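HTH-type transcriptional regulator mcbR (Escherichia coli UMEA 3718-1, PDB 4P9F) represses expression of McbA by binding its promoter region, preventing colanic acid overproduction and mucoidy, and is important for biofilm formation. Local coordinates at residues M89-A94 and L134-R139; A104-L109 and R130-A135. All coordinates share one frame; numbering follows the deposited sequence.

Interaction 1: residues M89-A94 and L134-R139; sequences MAVALA and LAIYHR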
# COMPACT_ATOMS: atom_id res chain seq x y z
N MSE A 89 -1.98 7.22 11.50
CA MSE A 89 -0.84 8.06 11.11
C MSE A 89 -1.32 9.23 10.26
O MSE A 89 -0.91 10.38 10.48
CB MSE A 89 0.21 7.24 10.33
CG MSE A 89 1.43 8.05 9.88
SE MSE A 89 2.56 7.02 8.61
CE MSE A 89 2.00 5.22 9.11
N ALA A 90 -2.17 8.93 9.29
CA ALA A 90 -2.73 9.96 8.44
C ALA A 90 -3.50 11.00 9.25
O ALA A 90 -3.32 12.20 9.06
CB ALA A 90 -3.66 9.35 7.36
N VAL A 91 -4.35 10.55 10.17
CA VAL A 91 -5.18 11.51 10.91
C VAL A 91 -4.33 12.41 11.82
O VAL A 91 -4.64 13.58 11.96
CB VAL A 91 -6.30 10.80 11.74
CG1 VAL A 91 -5.76 10.15 13.01
CG2 VAL A 91 -7.41 11.77 12.08
N ALA A 92 -3.25 11.87 12.40
CA ALA A 92 -2.40 12.66 13.30
C ALA A 92 -1.64 13.72 12.53
O ALA A 92 -1.47 14.83 13.01
CB ALA A 92 -1.43 11.76 14.08
N LEU A 93 -1.20 13.39 11.32
CA LEU A 93 -0.47 14.35 10.51
C LEU A 93 -1.38 15.42 9.93
O LEU A 93 -0.95 16.54 9.67
CB LEU A 93 0.25 13.63 9.37
CG LEU A 93 1.38 12.71 9.82
CD1 LEU A 93 1.93 11.93 8.63
CD2 LEU A 93 2.45 13.54 10.51
N ALA A 94 -2.65 15.09 9.75
CA ALA A 94 -3.59 16.01 9.15
C ALA A 94 -3.97 17.14 10.12
O ALA A 94 -4.31 18.25 9.69
CB ALA A 94 -4.84 15.27 8.67
N LEU A 134 -11.22 10.46 3.84
CA LEU A 134 -10.22 10.78 2.83
C LEU A 134 -9.92 12.28 2.78
O LEU A 134 -8.78 12.68 2.60
CB LEU A 134 -10.66 10.29 1.46
CG LEU A 134 -9.55 10.12 0.44
CD1 LEU A 134 -8.44 9.26 1.00
CD2 LEU A 134 -10.10 9.52 -0.84
N ALA A 135 -10.95 13.10 2.97
CA ALA A 135 -10.78 14.54 3.04
C ALA A 135 -9.84 14.90 4.19
O ALA A 135 -9.01 15.81 4.08
CB ALA A 135 -12.13 15.25 3.21
N ILE A 136 -9.99 14.19 5.30
CA ILE A 136 -9.09 14.39 6.43
C ILE A 136 -7.67 13.98 6.03
O ILE A 136 -6.73 14.76 6.16
CB ILE A 136 -9.53 13.57 7.67
CG1 ILE A 136 -10.89 14.06 8.18
CG2 ILE A 136 -8.49 13.68 8.77
CD1 ILE A 136 -11.52 13.12 9.22
N TYR A 137 -7.54 12.75 5.54
CA TYR A 137 -6.23 12.15 5.29
C TYR A 137 -5.42 12.95 4.29
O TYR A 137 -4.20 13.04 4.43
CB TYR A 137 -6.37 10.71 4.80
CG TYR A 137 -7.08 9.79 5.76
CD1 TYR A 137 -7.22 10.12 7.10
CD2 TYR A 137 -7.62 8.59 5.32
CE1 TYR A 137 -7.87 9.28 7.99
CE2 TYR A 137 -8.27 7.74 6.20
CZ TYR A 137 -8.39 8.09 7.53
OH TYR A 137 -9.06 7.24 8.40
N HIS A 138 -6.10 13.54 3.30
CA HIS A 138 -5.41 14.31 2.28
C HIS A 138 -4.63 15.48 2.85
O HIS A 138 -3.61 15.88 2.28
CB HIS A 138 -6.41 14.82 1.22
CG HIS A 138 -6.79 13.80 0.20
ND1 HIS A 138 -7.85 13.97 -0.67
CD2 HIS A 138 -6.24 12.61 -0.12
CE1 HIS A 138 -7.94 12.92 -1.47
NE2 HIS A 138 -6.98 12.08 -1.16
N ARG A 139 -5.09 16.03 3.98
CA ARG A 139 -4.43 17.19 4.61
C ARG A 139 -3.17 16.78 5.36
O ARG A 139 -2.48 17.64 5.90
CB ARG A 139 -5.40 17.94 5.54
CG ARG A 139 -6.61 18.53 4.82
CD ARG A 139 -6.19 19.55 3.78
NE ARG A 139 -5.18 20.44 4.33
CZ ARG A 139 -4.77 21.57 3.77
NH1 ARG A 139 -5.30 21.98 2.62
NH2 ARG A 139 -3.84 22.30 4.38
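Ala-90 and Ala-94, one turn apart on helix 73-95, both direct their methyl groups at helix 122-138 and let the two backbones come close. The short axes approach to 8.3 Å and cross at 62°. Ala-90 CB sits obliquely against the phenol ring of Tyr-137, 3.7 Å from CD1, with CG and CB of the same tyrosine nearly as near. The Tyr-137 side chain leaves its helix with CG anti to the carbonyl carbon (chi1 -60°), and its ring continues past Ala-90 toward Val-91. Beyond the contact, its hydroxyl is hydrogen-bonded to Glu-87, a turn earlier on helix 73-95, while Trp-153 and Leu-198 pack against the side chain from two other helices.

Ala-94 meets Ile-136 twice: its CB lies 3.2 Å from the carbonyl O of Ile-136, a snug fit, and 4.0 Å from Ile-136 CG2. That same CG2 also touches Val-91 CG2 at 4.0 Å, the valine and isoleucine lying side by side and pointing the same way. Both branches are anti to their own backbone N, which in Val-91 leaves CG1 between N and the carbonyl carbon (chi1 77°). Arg-139 contributes its CB, 4.2 Å from Ala-94 CB, before its chain bends away to a salt bridge with Asp-102; its carbonyl O accepts a hydrogen bond from Asn-97.

No hydrogen bond joins the two segments; van der Waals packing carries this FCD-domain contact, mostly apolar but with one close methyl-carbonyl approach, and the polar ends of Tyr-137 and Arg-139 are bound to Glu-87 and Asp-102, outside the two segments.

Interaction 2: residues A104-L109 and R130-A135; sequences AELQEL and RLFRLA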
# COMPACT_ATOMS: atom_id res chain seq x y z
N ALA A 104 -14.82 23.32 7.77
CA ALA A 104 -16.15 23.67 7.29
C ALA A 104 -16.68 22.60 6.33
O ALA A 104 -17.83 22.16 6.46
CB ALA A 104 -16.14 25.04 6.62
N GLU A 105 -15.84 22.16 5.40
CA GLU A 105 -16.19 21.09 4.45
C GLU A 105 -16.36 19.72 5.12
O GLU A 105 -17.16 18.90 4.67
CB GLU A 105 -15.14 20.99 3.34
CG GLU A 105 -15.05 22.22 2.43
CD GLU A 105 -14.01 22.09 1.32
OE1 GLU A 105 -13.35 21.03 1.23
OE2 GLU A 105 -13.86 23.05 0.53
N LEU A 106 -15.59 19.46 6.19
CA LEU A 106 -15.77 18.21 6.93
C LEU A 106 -17.13 18.21 7.63
O LEU A 106 -17.84 17.20 7.64
CB LEU A 106 -14.64 18.00 7.94
CG LEU A 106 -13.27 17.64 7.35
CD1 LEU A 106 -12.20 17.59 8.42
CD2 LEU A 106 -13.35 16.30 6.62
N GLN A 107 -17.50 19.37 8.17
CA GLN A 107 -18.81 19.52 8.80
C GLN A 107 -19.94 19.27 7.79
O GLN A 107 -20.94 18.62 8.12
CB GLN A 107 -18.94 20.92 9.40
CG GLN A 107 -20.27 21.18 10.10
CD GLN A 107 -20.48 20.28 11.31
OE1 GLN A 107 -19.60 20.14 12.16
NE2 GLN A 107 -21.66 19.67 11.39
N GLU A 108 -19.79 19.76 6.56
CA GLU A 108 -20.79 19.54 5.51
C GLU A 108 -20.91 18.04 5.17
O GLU A 108 -22.01 17.51 5.04
CB GLU A 108 -20.46 20.35 4.25
CG GLU A 108 -20.40 21.85 4.45
CD GLU A 108 -20.11 22.61 3.16
OE1 GLU A 108 -20.35 22.04 2.06
OE2 GLU A 108 -19.68 23.77 3.25
N LEU A 109 -19.78 17.36 5.04
CA LEU A 109 -19.81 15.93 4.75
C LEU A 109 -20.52 15.16 5.87
O LEU A 109 -21.28 14.23 5.61
CB LEU A 109 -18.39 15.41 4.54
CG LEU A 109 -17.76 15.77 3.19
CD1 LEU A 109 -16.31 15.36 3.14
CD2 LEU A 109 -18.51 15.10 2.05
N ARG A 130 -16.31 7.30 3.55
CA ARG A 130 -15.09 7.28 2.75
C ARG A 130 -14.60 8.68 2.41
O ARG A 130 -13.43 9.02 2.65
CB ARG A 130 -15.37 6.48 1.46
CG ARG A 130 -14.17 6.11 0.61
CD ARG A 130 -14.67 5.51 -0.71
NE ARG A 130 -15.39 6.51 -1.51
CZ ARG A 130 -14.81 7.38 -2.33
NH1 ARG A 130 -13.49 7.41 -2.46
NH2 ARG A 130 -15.55 8.24 -3.01
N LEU A 131 -15.50 9.50 1.88
CA LEU A 131 -15.17 10.86 1.46
C LEU A 131 -14.73 11.71 2.65
O LEU A 131 -13.83 12.54 2.55
CB LEU A 131 -16.38 11.50 0.78
CG LEU A 131 -16.68 11.05 -0.65
CD1 LEU A 131 -17.90 11.78 -1.19
CD2 LEU A 131 -15.47 11.24 -1.56
N PHE A 132 -15.40 11.51 3.77
CA PHE A 132 -15.10 12.23 5.00
C PHE A 132 -13.68 11.90 5.48
O PHE A 132 -12.86 12.79 5.71
CB PHE A 132 -16.14 11.87 6.07
CG PHE A 132 -15.89 12.49 7.43
CD1 PHE A 132 -16.25 13.81 7.69
CD2 PHE A 132 -15.31 11.75 8.45
CE1 PHE A 132 -16.03 14.39 8.93
CE2 PHE A 132 -15.09 12.32 9.72
CZ PHE A 132 -15.45 13.64 9.95
N ARG A 133 -13.37 10.61 5.60
CA ARG A 133 -12.06 10.25 6.12
C ARG A 133 -10.95 10.63 5.12
O ARG A 133 -9.89 11.10 5.52
CB ARG A 133 -11.97 8.75 6.44
CG ARG A 133 -12.52 8.37 7.83
CD ARG A 133 -12.18 6.91 8.14
NE ARG A 133 -13.33 6.05 8.34
CZ ARG A 133 -13.23 4.74 8.54
NH1 ARG A 133 -12.04 4.17 8.55
NH2 ARG A 133 -14.32 4.00 8.72
N LEU A 134 -11.22 10.46 3.84
CA LEU A 134 -10.22 10.78 2.83
C LEU A 134 -9.92 12.28 2.78
O LEU A 134 -8.78 12.68 2.60
CB LEU A 134 -10.66 10.29 1.46
CG LEU A 134 -9.55 10.12 0.44
CD1 LEU A 134 -8.44 9.26 1.00
CD2 LEU A 134 -10.10 9.52 -0.84
N ALA A 135 -10.95 13.10 2.97
CA ALA A 135 -10.78 14.54 3.04
C ALA A 135 -9.84 14.90 4.19
O ALA A 135 -9.01 15.81 4.08
CB ALA A 135 -12.13 15.25 3.21
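Leu-106 and Leu-109 of helix 100-119 receive the ring of Phe-132 from helix 122-138. The ring comes in by its edge: Leu-106 O lies in the ring plane, 3.6 Å from Phe-132 CE1, and Leu-109 CB approaches CD1 near that plane at 4.1 Å. With Phe-132 CG anti to the backbone N (chi1 177°), the ring leaves its own helix toward helix 100-119, and its CD1-CE1 side is the one that reaches Leu-106 O and Leu-109 CB. Leu-106 CD2 reaches across to the Ala-135 methyl at 3.8 Å and also touches Phe-132 CD1. Leu-109 CD1 settles over the backbone of the other helix, 3.8 Å from both Leu-131 O and Phe-132 CA, with Ala-135 CB a little farther off.

The two segments run antiparallel at 165°, their axes 9.7 Å apart, as neighbouring helices of a helical hairpin within the all-helical FCD domain, the C-terminal domain of this GntR-family regulator.

Farther out, Leu-183 and Leu-186 of helix 177-187 pack on Leu-106, and Leu-182 of that helix on Phe-132.

How the interactions relate
Interactions 1 and 2 lie with their centres 11 Å apart, on the same side of the chain's centre, and both use helix 122-138. Along the chain helix 73-95 comes first, then helix 100-119, then the shared helix, which packs antiparallel to the second and crosses the first at a steep angle. Segments 134-139 and 130-135 overlap at Leu-134 and Ala-135; of these two, only Ala-135 touches across, and only in interaction 2. Ile-136 CG1 meets Leu-106 CD2 at 3.7 Å. Helix 177-187 adjoins both, through Leu-182 and Leu-186. Three successive FCD-domain helices are thus joined through neighbouring, largely apolar contacts, outside the 31-50 helix-turn-helix motif that binds DNA.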